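Taurine:2-oxoglutarate aminotransferase (Bifidobacterium kashiwanohense PV20-2, PDB 6JIX) transfers the amino group of taurine to 2-oxoglutarate, forming glutamate, with pyridoxal 5'-phosphate as cofactor. Local coordinates at the interface of chains A and B. Sequence-based numbering; all coordinates share one arbitrary frame. Chains: chain A/B, taurine:2-oxoglutarate aminotransferase.

Contact 1: the interface of chains A and B. Residues chain A 69, 73, 76; chain B 73, 76-77.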
ATOM      1  N   VAL A  69     -18.829  -1.000  10.847  1.00 28.32           N
ATOM      2  CA  VAL A  69     -19.045   0.442  10.855  1.00 26.79           C
ATOM      3  C   VAL A  69     -18.898   0.986  12.267  1.00 26.56           C
ATOM      4  O   VAL A  69     -18.178   1.959  12.507  1.00 29.02           O
ATOM      5  CB  VAL A  69     -20.422   0.786  10.262  1.00 31.02           C
ATOM      6  CG1 VAL A  69     -20.760   2.246  10.555  1.00 34.18           C
ATOM      7  CG2 VAL A  69     -20.458   0.504   8.759  1.00 26.01           C
ATOM      8  N   LYS A  73     -16.117   3.708  14.050  1.00 28.95           N
ATOM      9  CA  LYS A  73     -16.453   4.935  14.765  1.00 22.22           C
ATOM     10  C   LYS A  73     -15.913   4.917  16.187  1.00 26.60           C
ATOM     11  O   LYS A  73     -15.372   5.921  16.663  1.00 31.04           O
ATOM     12  CB  LYS A  73     -17.960   5.144  14.764  1.00 23.63           C
ATOM     13  CG  LYS A  73     -18.577   5.043  13.387  1.00 24.94           C
ATOM     14  CD  LYS A  73     -19.803   5.911  13.253  1.00 28.15           C
ATOM     15  CE  LYS A  73     -21.060   5.151  13.613  1.00 22.96           C
ATOM     16  NZ  LYS A  73     -22.245   6.062  13.619  1.00 25.27           N
ATOM     17  N   ALA A  76     -12.275   5.549  15.974  1.00 24.67           N
ATOM     18  CA  ALA A  76     -12.034   6.939  15.593  1.00 25.23           C
ATOM     19  C   ALA A  76     -12.250   7.905  16.757  1.00 34.14           C
ATOM     20  O   ALA A  76     -11.662   8.995  16.770  1.00 32.39           O
ATOM     21  CB  ALA A  76     -12.919   7.333  14.417  1.00 20.76           C
TER
ATOM     22  N   LYS B  73     -16.344   9.375  10.696  1.00 28.93           N
ATOM     23  CA  LYS B  73     -17.569   8.780  11.216  1.00 24.29           C
ATOM     24  C   LYS B  73     -18.747   9.085  10.308  1.00 27.03           C
ATOM     25  O   LYS B  73     -19.591   8.215  10.060  1.00 25.72           O
ATOM     26  CB  LYS B  73     -17.841   9.287  12.633  1.00 28.68           C
ATOM     27  CG  LYS B  73     -16.858   8.784  13.688  1.00 28.60           C
ATOM     28  CD  LYS B  73     -16.689   9.783  14.813  1.00 28.21           C
ATOM     29  CE  LYS B  73     -17.570   9.453  16.022  1.00 29.51           C
ATOM     30  NZ  LYS B  73     -17.741  10.669  16.859  1.00 30.38           N
ATOM     31  N   ALA B  76     -18.387   6.831   7.301  1.00 27.40           N
ATOM     32  CA  ALA B  76     -18.670   5.441   7.655  1.00 27.36           C
ATOM     33  C   ALA B  76     -20.173   5.160   7.710  1.00 34.24           C
ATOM     34  O   ALA B  76     -20.600   4.034   7.428  1.00 37.81           O
ATOM     35  CB  ALA B  76     -18.019   5.099   8.999  1.00 19.07           C
ATOM     36  N   ASP B  77     -20.993   6.170   8.024  1.00 30.96           N
ATOM     37  CA  ASP B  77     -22.444   6.010   8.030  1.00 33.03           C
ATOM     38  C   ASP B  77     -23.041   6.027   6.631  1.00 30.02           C
ATOM     39  O   ASP B  77     -24.213   5.677   6.470  1.00 28.35           O
ATOM     40  CB  ASP B  77     -23.103   7.111   8.880  1.00 32.58           C
ATOM     41  CG  ASP B  77     -22.861   6.924  10.366  1.00 30.53           C
ATOM     42  OD1 ASP B  77     -22.782   5.763  10.822  1.00 33.85           O
ATOM     43  OD2 ASP B  77     -22.749   7.940  11.077  1.00 33.09           O
TER

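Contact 2: the interface of chains A and B. Residues chain A 64, 69, 72, 286-288; chain B 80-81, 317, 319.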
ATOM      1  N   GLU A  64     -21.674  -1.571   4.733  1.00 31.13           N
ATOM      2  CA  GLU A  64     -22.216  -0.853   5.888  1.00 31.78           C
ATOM      3  C   GLU A  64     -22.669  -1.799   6.996  1.00 30.18           C
ATOM      4  O   GLU A  64     -23.515  -1.440   7.822  1.00 33.41           O
ATOM      5  CB  GLU A  64     -23.365   0.074   5.480  1.00 26.80           C
ATOM      6  CG  GLU A  64     -22.909   1.248   4.646  1.00 29.81           C
ATOM      7  CD  GLU A  64     -22.194   2.290   5.463  1.00 28.87           C
ATOM      8  OE1 GLU A  64     -22.890   3.028   6.174  1.00 38.07           O
ATOM      9  OE2 GLU A  64     -20.953   2.381   5.400  1.00 28.95           O
ATOM     10  N   VAL A  69     -18.829  -1.000  10.847  1.00 28.32           N
ATOM     11  CA  VAL A  69     -19.045   0.442  10.855  1.00 26.79           C
ATOM     12  C   VAL A  69     -18.898   0.986  12.267  1.00 26.56           C
ATOM     13  O   VAL A  69     -18.178   1.959  12.507  1.00 29.02           O
ATOM     14  CB  VAL A  69     -20.422   0.786  10.262  1.00 31.02           C
ATOM     15  CG1 VAL A  69     -20.760   2.246  10.555  1.00 34.18           C
ATOM     16  CG2 VAL A  69     -20.458   0.504   8.759  1.00 26.01           C
ATOM     17  N   ILE A  72     -15.375   1.006  13.653  1.00 23.81           N
ATOM     18  CA  ILE A  72     -14.594   2.078  13.052  1.00 23.03           C
ATOM     19  C   ILE A  72     -14.841   3.385  13.801  1.00 27.41           C
ATOM     20  O   ILE A  72     -13.897   4.088  14.189  1.00 25.43           O
ATOM     21  CB  ILE A  72     -14.919   2.189  11.553  1.00 22.79           C
ATOM     22  CG1 ILE A  72     -14.397   0.942  10.830  1.00 23.29           C
ATOM     23  CG2 ILE A  72     -14.271   3.410  10.953  1.00 24.18           C
ATOM     24  CD1 ILE A  72     -14.695   0.886   9.350  1.00 19.51           C
ATOM     25  N   GLY A 286     -12.820  -4.359   2.984  1.00 23.36           N
ATOM     26  CA  GLY A 286     -12.473  -3.158   2.262  1.00 23.25           C
ATOM     27  C   GLY A 286     -12.822  -1.872   2.977  1.00 22.51           C
ATOM     28  O   GLY A 286     -12.545  -0.792   2.443  1.00 22.50           O
ATOM     29  N   TYR A 287     -13.420  -1.956   4.165  1.00 22.98           N
ATOM     30  CA  TYR A 287     -13.902  -0.763   4.839  1.00 24.28           C
ATOM     31  C   TYR A 287     -12.752   0.148   5.250  1.00 27.15           C
ATOM     32  O   TYR A 287     -12.922   1.369   5.271  1.00 26.80           O
ATOM     33  CB  TYR A 287     -14.734  -1.142   6.064  1.00 24.27           C
ATOM     34  CG  TYR A 287     -16.080  -1.789   5.803  1.00 28.29           C
ATOM     35  CD1 TYR A 287     -16.402  -2.355   4.568  1.00 28.91           C
ATOM     36  CD2 TYR A 287     -17.035  -1.861   6.824  1.00 35.71           C
ATOM     37  CE1 TYR A 287     -17.651  -2.960   4.363  1.00 31.32           C
ATOM     38  CE2 TYR A 287     -18.279  -2.463   6.636  1.00 28.19           C
ATOM     39  CZ  TYR A 287     -18.586  -3.008   5.415  1.00 33.89           C
ATOM     40  OH  TYR A 287     -19.828  -3.596   5.265  1.00 29.99           O
ATOM     41  N   VAL A 288     -11.588  -0.419   5.566  1.00 28.54           N
ATOM     42  CA  VAL A 288     -10.354   0.334   5.805  1.00 24.38           C
ATOM     43  C   VAL A 288      -9.212  -0.451   5.174  1.00 25.83           C
ATOM     44  O   VAL A 288      -9.156  -1.679   5.342  1.00 21.72           O
ATOM     45  CB  VAL A 288     -10.089   0.544   7.304  1.00 23.52           C
ATOM     46  CG1 VAL A 288      -8.903   1.498   7.519  1.00 20.77           C
ATOM     47  CG2 VAL A 288     -11.332   1.047   7.994  1.00 22.04           C
TER
ATOM     48  N   CYS B  80     -18.352   3.050   3.401  1.00 27.46           N
ATOM     49  CA  CYS B  80     -16.941   2.999   3.774  1.00 22.33           C
ATOM     50  C   CYS B  80     -16.048   2.851   2.551  1.00 23.87           C
ATOM     51  O   CYS B  80     -14.960   3.437   2.492  1.00 24.34           O
ATOM     52  CB  CYS B  80     -16.692   1.862   4.757  1.00 28.15           C
ATOM     53  SG  CYS B  80     -17.088   2.274   6.471  1.00 33.29           S
ATOM     54  N   PHE B  81     -16.481   2.072   1.568  1.00 21.35           N
ATOM     55  CA  PHE B  81     -15.663   1.840   0.390  1.00 23.23           C
ATOM     56  C   PHE B  81     -16.573   1.650  -0.808  1.00 24.36           C
ATOM     57  O   PHE B  81     -17.627   1.008  -0.702  1.00 26.41           O
ATOM     58  CB  PHE B  81     -14.748   0.608   0.566  1.00 20.96           C
ATOM     59  CG  PHE B  81     -13.922   0.272  -0.652  1.00 22.09           C
ATOM     60  CD1 PHE B  81     -12.928   1.138  -1.106  1.00 26.55           C
ATOM     61  CD2 PHE B  81     -14.134  -0.919  -1.347  1.00 22.18           C
ATOM     62  CE1 PHE B  81     -12.154   0.814  -2.247  1.00 24.66           C
ATOM     63  CE2 PHE B  81     -13.382  -1.250  -2.474  1.00 20.35           C
ATOM     64  CZ  PHE B  81     -12.392  -0.387  -2.927  1.00 24.32           C
ATOM     65  N   HIS B 317      -9.787   5.079  -2.004  1.00 23.07           N
ATOM     66  CA  HIS B 317     -10.636   4.541  -0.953  1.00 19.92           C
ATOM     67  C   HIS B 317     -11.530   5.631  -0.369  1.00 24.37           C
ATOM     68  O   HIS B 317     -11.059   6.709   0.017  1.00 25.79           O
ATOM     69  CB  HIS B 317      -9.758   3.914   0.133  1.00 20.91           C
ATOM     70  CG  HIS B 317     -10.527   3.230   1.213  1.00 24.99           C
ATOM     71  ND1 HIS B 317     -11.106   3.918   2.259  1.00 24.15           N
ATOM     72  CD2 HIS B 317     -10.832   1.922   1.403  1.00 24.99           C
ATOM     73  CE1 HIS B 317     -11.725   3.059   3.053  1.00 26.70           C
ATOM     74  NE2 HIS B 317     -11.576   1.843   2.555  1.00 25.54           N
ATOM     75  N   LEU B 319     -13.646   6.060   2.417  1.00 20.85           N
ATOM     76  CA  LEU B 319     -13.407   6.538   3.776  1.00 18.79           C
ATOM     77  C   LEU B 319     -12.146   7.394   3.841  1.00 22.51           C
ATOM     78  O   LEU B 319     -12.141   8.483   4.433  1.00 20.80           O
ATOM     79  CB  LEU B 319     -13.295   5.350   4.726  1.00 17.89           C
ATOM     80  CG  LEU B 319     -13.491   5.700   6.197  1.00 20.75           C
ATOM     81  CD1 LEU B 319     -14.974   5.941   6.544  1.00 15.36           C
ATOM     82  CD2 LEU B 319     -12.873   4.615   7.062  1.00 17.61           C
TER

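Contact 3: the interface of chains A and B. Residues chain A 33-36, 41, 63-64; chain B 78-79, 81-82.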
ATOM      1  N   ILE A  33     -21.745   6.649  -7.631  1.00 33.63           N
ATOM      2  CA  ILE A  33     -22.383   5.846  -6.596  1.00 27.52           C
ATOM      3  C   ILE A  33     -22.537   6.698  -5.345  1.00 30.57           C
ATOM      4  O   ILE A  33     -21.568   7.310  -4.870  1.00 30.44           O
ATOM      5  CB  ILE A  33     -21.593   4.561  -6.310  1.00 24.30           C
ATOM      6  CG1 ILE A  33     -21.628   3.662  -7.542  1.00 27.91           C
ATOM      7  CG2 ILE A  33     -22.186   3.817  -5.137  1.00 20.70           C
ATOM      8  CD1 ILE A  33     -23.002   3.167  -7.909  1.00 23.19           C
ATOM      9  N   LYS A  34     -23.763   6.734  -4.820  1.00 34.18           N
ATOM     10  CA  LYS A  34     -24.166   7.629  -3.741  1.00 33.15           C
ATOM     11  C   LYS A  34     -24.186   6.948  -2.384  1.00 35.69           C
ATOM     12  O   LYS A  34     -23.921   7.606  -1.367  1.00 31.77           O
ATOM     13  CB  LYS A  34     -25.552   8.219  -4.056  1.00 32.24           C
ATOM     14  CG  LYS A  34     -26.335   8.818  -2.888  1.00 30.61           C
ATOM     15  CD  LYS A  34     -27.474   9.688  -3.420  1.00 28.68           C
ATOM     16  CE  LYS A  34     -27.974  10.684  -2.389  1.00 23.91           C
ATOM     17  NZ  LYS A  34     -29.149  10.097  -1.668  1.00 39.95           N
ATOM     18  N   LYS A  35     -24.474   5.644  -2.353  1.00 31.60           N
ATOM     19  CA  LYS A  35     -24.710   4.930  -1.109  1.00 29.12           C
ATOM     20  C   LYS A  35     -24.549   3.437  -1.367  1.00 28.63           C
ATOM     21  O   LYS A  35     -24.762   2.961  -2.485  1.00 27.78           O
ATOM     22  CB  LYS A  35     -26.104   5.270  -0.550  1.00 28.76           C
ATOM     23  CG  LYS A  35     -26.656   4.315   0.511  1.00 28.40           C
ATOM     24  CD  LYS A  35     -26.390   4.821   1.927  1.00 27.52           C
ATOM     25  CE  LYS A  35     -26.197   3.668   2.917  1.00 26.14           C
ATOM     26  NZ  LYS A  35     -25.873   4.119   4.308  1.00 28.10           N
ATOM     27  N   ALA A  36     -24.165   2.706  -0.321  1.00 27.03           N
ATOM     28  CA  ALA A  36     -24.113   1.251  -0.360  1.00 26.83           C
ATOM     29  C   ALA A  36     -24.633   0.700   0.958  1.00 29.13           C
ATOM     30  O   ALA A  36     -24.492   1.336   2.008  1.00 25.95           O
ATOM     31  CB  ALA A  36     -22.684   0.721  -0.588  1.00 30.41           C
ATOM     32  N   PHE A  41     -25.716  -1.355  -3.892  1.00 25.80           N
ATOM     33  CA  PHE A  41     -25.312   0.045  -3.911  1.00 25.97           C
ATOM     34  C   PHE A  41     -26.167   0.757  -4.953  1.00 29.45           C
ATOM     35  O   PHE A  41     -26.851   0.112  -5.762  1.00 28.59           O
ATOM     36  CB  PHE A  41     -23.804   0.224  -4.162  1.00 22.40           C
ATOM     37  CG  PHE A  41     -23.297  -0.406  -5.420  1.00 24.47           C
ATOM     38  CD1 PHE A  41     -23.383   0.260  -6.632  1.00 25.38           C
ATOM     39  CD2 PHE A  41     -22.684  -1.653  -5.390  1.00 28.51           C
ATOM     40  CE1 PHE A  41     -22.881  -0.313  -7.796  1.00 24.29           C
ATOM     41  CE2 PHE A  41     -22.187  -2.228  -6.546  1.00 25.71           C
ATOM     42  CZ  PHE A  41     -22.289  -1.555  -7.753  1.00 23.70           C
ATOM     43  N   HIS A  63     -22.043  -4.407   2.570  1.00 29.16           N
ATOM     44  CA  HIS A  63     -21.699  -3.011   2.785  1.00 26.61           C
ATOM     45  C   HIS A  63     -22.377  -2.465   4.039  1.00 30.14           C
ATOM     46  O   HIS A  63     -23.493  -2.862   4.394  1.00 30.61           O
ATOM     47  CB  HIS A  63     -22.077  -2.189   1.553  1.00 27.34           C
ATOM     48  CG  HIS A  63     -21.427  -2.682   0.295  1.00 31.67           C
ATOM     49  ND1 HIS A  63     -20.089  -2.484   0.018  1.00 23.76           N
ATOM     50  CD2 HIS A  63     -21.923  -3.397  -0.743  1.00 28.75           C
ATOM     51  CE1 HIS A  63     -19.800  -3.025  -1.151  1.00 28.60           C
ATOM     52  NE2 HIS A  63     -20.894  -3.587  -1.633  1.00 28.59           N
ATOM     53  N   GLU A  64     -21.674  -1.571   4.733  1.00 31.13           N
ATOM     54  CA  GLU A  64     -22.216  -0.853   5.888  1.00 31.78           C
ATOM     55  C   GLU A  64     -22.669  -1.799   6.996  1.00 30.18           C
ATOM     56  O   GLU A  64     -23.515  -1.440   7.822  1.00 33.41           O
ATOM     57  CB  GLU A  64     -23.365   0.074   5.480  1.00 26.80           C
ATOM     58  CG  GLU A  64     -22.909   1.248   4.646  1.00 29.81           C
ATOM     59  CD  GLU A  64     -22.194   2.290   5.463  1.00 28.87           C
ATOM     60  OE1 GLU A  64     -22.890   3.028   6.174  1.00 38.07           O
ATOM     61  OE2 GLU A  64     -20.953   2.381   5.400  1.00 28.95           O
TER
ATOM     62  N   ASN B  78     -22.280   6.462   5.627  1.00 31.33           N
ATOM     63  CA  ASN B  78     -22.755   6.478   4.249  1.00 32.20           C
ATOM     64  C   ASN B  78     -22.254   5.264   3.475  1.00 31.98           C
ATOM     65  O   ASN B  78     -23.047   4.423   3.044  1.00 31.71           O
ATOM     66  CB  ASN B  78     -22.310   7.771   3.552  1.00 36.97           C
ATOM     67  CG  ASN B  78     -22.729   7.822   2.084  1.00 38.16           C
ATOM     68  OD1 ASN B  78     -21.887   7.969   1.181  1.00 38.17           O
ATOM     69  ND2 ASN B  78     -24.038   7.699   1.839  1.00 38.07           N
ATOM     70  N   MET B  79     -20.936   5.151   3.320  1.00 31.08           N
ATOM     71  CA  MET B  79     -20.310   4.174   2.438  1.00 27.43           C
ATOM     72  C   MET B  79     -18.819   4.115   2.744  1.00 28.81           C
ATOM     73  O   MET B  79     -18.087   5.053   2.408  1.00 26.62           O
ATOM     74  CB  MET B  79     -20.542   4.562   0.987  1.00 26.49           C
ATOM     75  CG  MET B  79     -20.352   3.469   0.001  1.00 24.37           C
ATOM     76  SD  MET B  79     -20.815   4.102  -1.628  1.00 30.44           S
ATOM     77  CE  MET B  79     -20.224   5.793  -1.524  1.00 20.64           C
ATOM     78  N   PHE B  81     -16.481   2.072   1.568  1.00 21.35           N
ATOM     79  CA  PHE B  81     -15.663   1.840   0.390  1.00 23.23           C
ATOM     80  C   PHE B  81     -16.573   1.650  -0.808  1.00 24.36           C
ATOM     81  O   PHE B  81     -17.627   1.008  -0.702  1.00 26.41           O
ATOM     82  CB  PHE B  81     -14.748   0.608   0.566  1.00 20.96           C
ATOM     83  CG  PHE B  81     -13.922   0.272  -0.652  1.00 22.09           C
ATOM     84  CD1 PHE B  81     -12.928   1.138  -1.106  1.00 26.55           C
ATOM     85  CD2 PHE B  81     -14.134  -0.919  -1.347  1.00 22.18           C
ATOM     86  CE1 PHE B  81     -12.154   0.814  -2.247  1.00 24.66           C
ATOM     87  CE2 PHE B  81     -13.382  -1.250  -2.474  1.00 20.35           C
ATOM     88  CZ  PHE B  81     -12.392  -0.387  -2.927  1.00 24.32           C
ATOM     89  N   MET B  82     -16.172   2.229  -1.935  1.00 21.14           N
ATOM     90  CA  MET B  82     -16.769   1.889  -3.214  1.00 24.08           C
ATOM     91  C   MET B  82     -15.648   1.768  -4.239  1.00 24.32           C
ATOM     92  O   MET B  82     -14.671   2.518  -4.201  1.00 25.93           O
ATOM     93  CB  MET B  82     -17.827   2.912  -3.643  1.00 19.18           C
ATOM     94  CG  MET B  82     -18.573   2.507  -4.931  1.00 25.11           C
ATOM     95  SD  MET B  82     -19.357   0.867  -4.903  1.00 24.18           S
ATOM     96  CE  MET B  82     -20.346   0.981  -3.405  1.00 24.15           C
TER
HETATM   97  O   HOH W   1     -18.322  -0.992   1.078  1.00 29.35           O

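Contact 1: the interface of chains A and B
A:Lys73 reaches over the end of the partner's helix and meets the carboxylate of B:Asp77 at about a right angle, an example of how like-charged lysines can pack by their stems while one of them finds an acid. Its ammonium NZ lies 2.9 Å from B:Asp77 OD1, a salt bridge and hydrogen bond that uses the syn lone pair of that oxygen, the one facing the other carboxylate oxygen. B:Asp77 OD2, 3.2 Å from A:Lys73 NZ, adds a weak hydrogen bond. The lysine chain is bent at its third torsion (chi3 -91°), which turns the amine toward the acid once the methylenes have passed B:Lys73. Those methylenes cross the stem of B:Lys73 obliquely, A:Lys73 CB resting 4.0 Å from B:Lys73 CG, so the two lysines touch through their aliphatic parts. Beside them the two methyls of A:Val69 straddle the carbonyl oxygen of B:Ala76, with A:Val69 CG1, anti to the backbone N (chi1 168°), 3.6 Å from B:Ala76 O. An alanine in place of A:Lys73 would probably leave the B:Asp77 carboxylate without its cationic mate and uncover part of the stem of B:Lys73. A:Val69, A:Lys73 and A:Ala76 lie on helix 66-78 of chain A, which packs against its counterpart, helix 66-76 of chain B; B:Asp77 stands just past the end of that second helix, and the two-fold repeats the arrangement with the chains exchanged.

Contact 2: the interface of chains A and B
B:His317 and the backbone carbonyl of A:Gly286 meet across the subunit boundary of this class-III, pyridoxal-phosphate-dependent aminotransferase, where a main-chain oxygen serves as a cross-subunit acceptor. B:His317 NE2 donates to A:Gly286 O at 2.8 Å, and the acceptor lies near the ring plane. The angle at the hydrogen is 141°, a noticeably bent bond. The next carbonyl, A:Tyr287 O, approaches the CE1/NE2 edge, 3.1 Å from B:His317 NE2, and is at best a minor, strongly bent second branch of the same N-H. B:Phe81 sends its CB toward A:Gly286 O as well, adding carbon around that oxygen.

The ring reaches these carbonyls with CG anti to the backbone N (chi1 -175°), and its edge also runs beside the backbone carbon of B:Leu319. Next to B:His317, B:Leu319 brings its CD2 methyl to 4.0 Å from A:Val288 CG2, the two side chains crossing at a slant. Loop 286-288 of one subunit is thus joined to segments 80-81 and 317-319 of the other, which is likely to contribute to the dimer.

B:Cys80 lies against the root of the A:Tyr287 side chain, B:Cys80 CB 3.8 Å from A:Tyr287 CB. Its SG is anti to the carbonyl carbon (chi1 -82°), which takes the sulfur toward helix 66-78 of chain A, B:Cys80 SG lying 4.0 Å from A:Ile72 CD1. A:Glu64 OE2 lies near that sulfur and also accepts a weak hydrogen bond of 3.3 Å from B:Cys80 N.

Contact 3: the interface of chains A and B
Strand 33-37 of chain A runs beside the irregular loop 78-82 of chain B, in which B:Met79, B:Phe81 and B:Met82 are extended, and A:Lys34 departs from the extended torsions of its neighbours (phi -100°, psi -31°) as its carbonyl turns toward the partner. B:Asn78 ND2 donates to A:Lys34 O at 3.2 Å, in the carbonyl plane and nearly in the amide's own plane, with 149° at the hydrogen. The amide oxygen of B:Asn78 lies nearly as close to that carbonyl, so the contact is less than ideal. A:Lys35 slides past B:Asn78 in the opposite direction, its chain bent at the second and third torsions, and A:Lys35 NZ makes a weak hydrogen bond of 3.1 Å to B:Asn78 O. A long salt bridge within chain A, A:Lys35 NZ to A:Glu64 OE1, 3.7 Å, is likely to steady the lysine tip.

Two methionines fill the apolar side. B:Met79 crosses A:Ile33 at about a right angle, B:Met79 SD 3.8 Å from A:Ile33 CG2, while its CG rests on A:Ala36 CB. B:Met82, doubly bent, fits its CE methyl among A:Phe41, A:Ala36 and A:Ile33, B:Met82 CE 3.6 Å from A:Phe41 CB, and its sulfur lies over one phenyl face, toward the rim. A water, 2.5 Å from A:His63 ND1 and 2.8 Å from B:Phe81 O, meets the imidazole edge-on. The patch ties N-terminal strands of one subunit to a loop of the other and is likely to contribute to holding the dimer together.

The three patches form one continuous strip of the subunit boundary. Contact 1 and contact 2 have C-alpha centres about 8 Å apart and share A:Val69, on helix 66-78; those of contact 2 and contact 3 are about 9 Å apart, and the two share A:Glu64 and B:Phe81. Contact 1 and contact 3, with centres about 13 Å apart, are joined through contact 2. On chain B the contacts draw largely on the helix end and the loop after it, with residues 317 and 319 added in contact 2, and this region meets helix, loop and strands of its partner. Two-fold symmetry supplies a second strip, consistent with the dimer typical of this aminotransferase family.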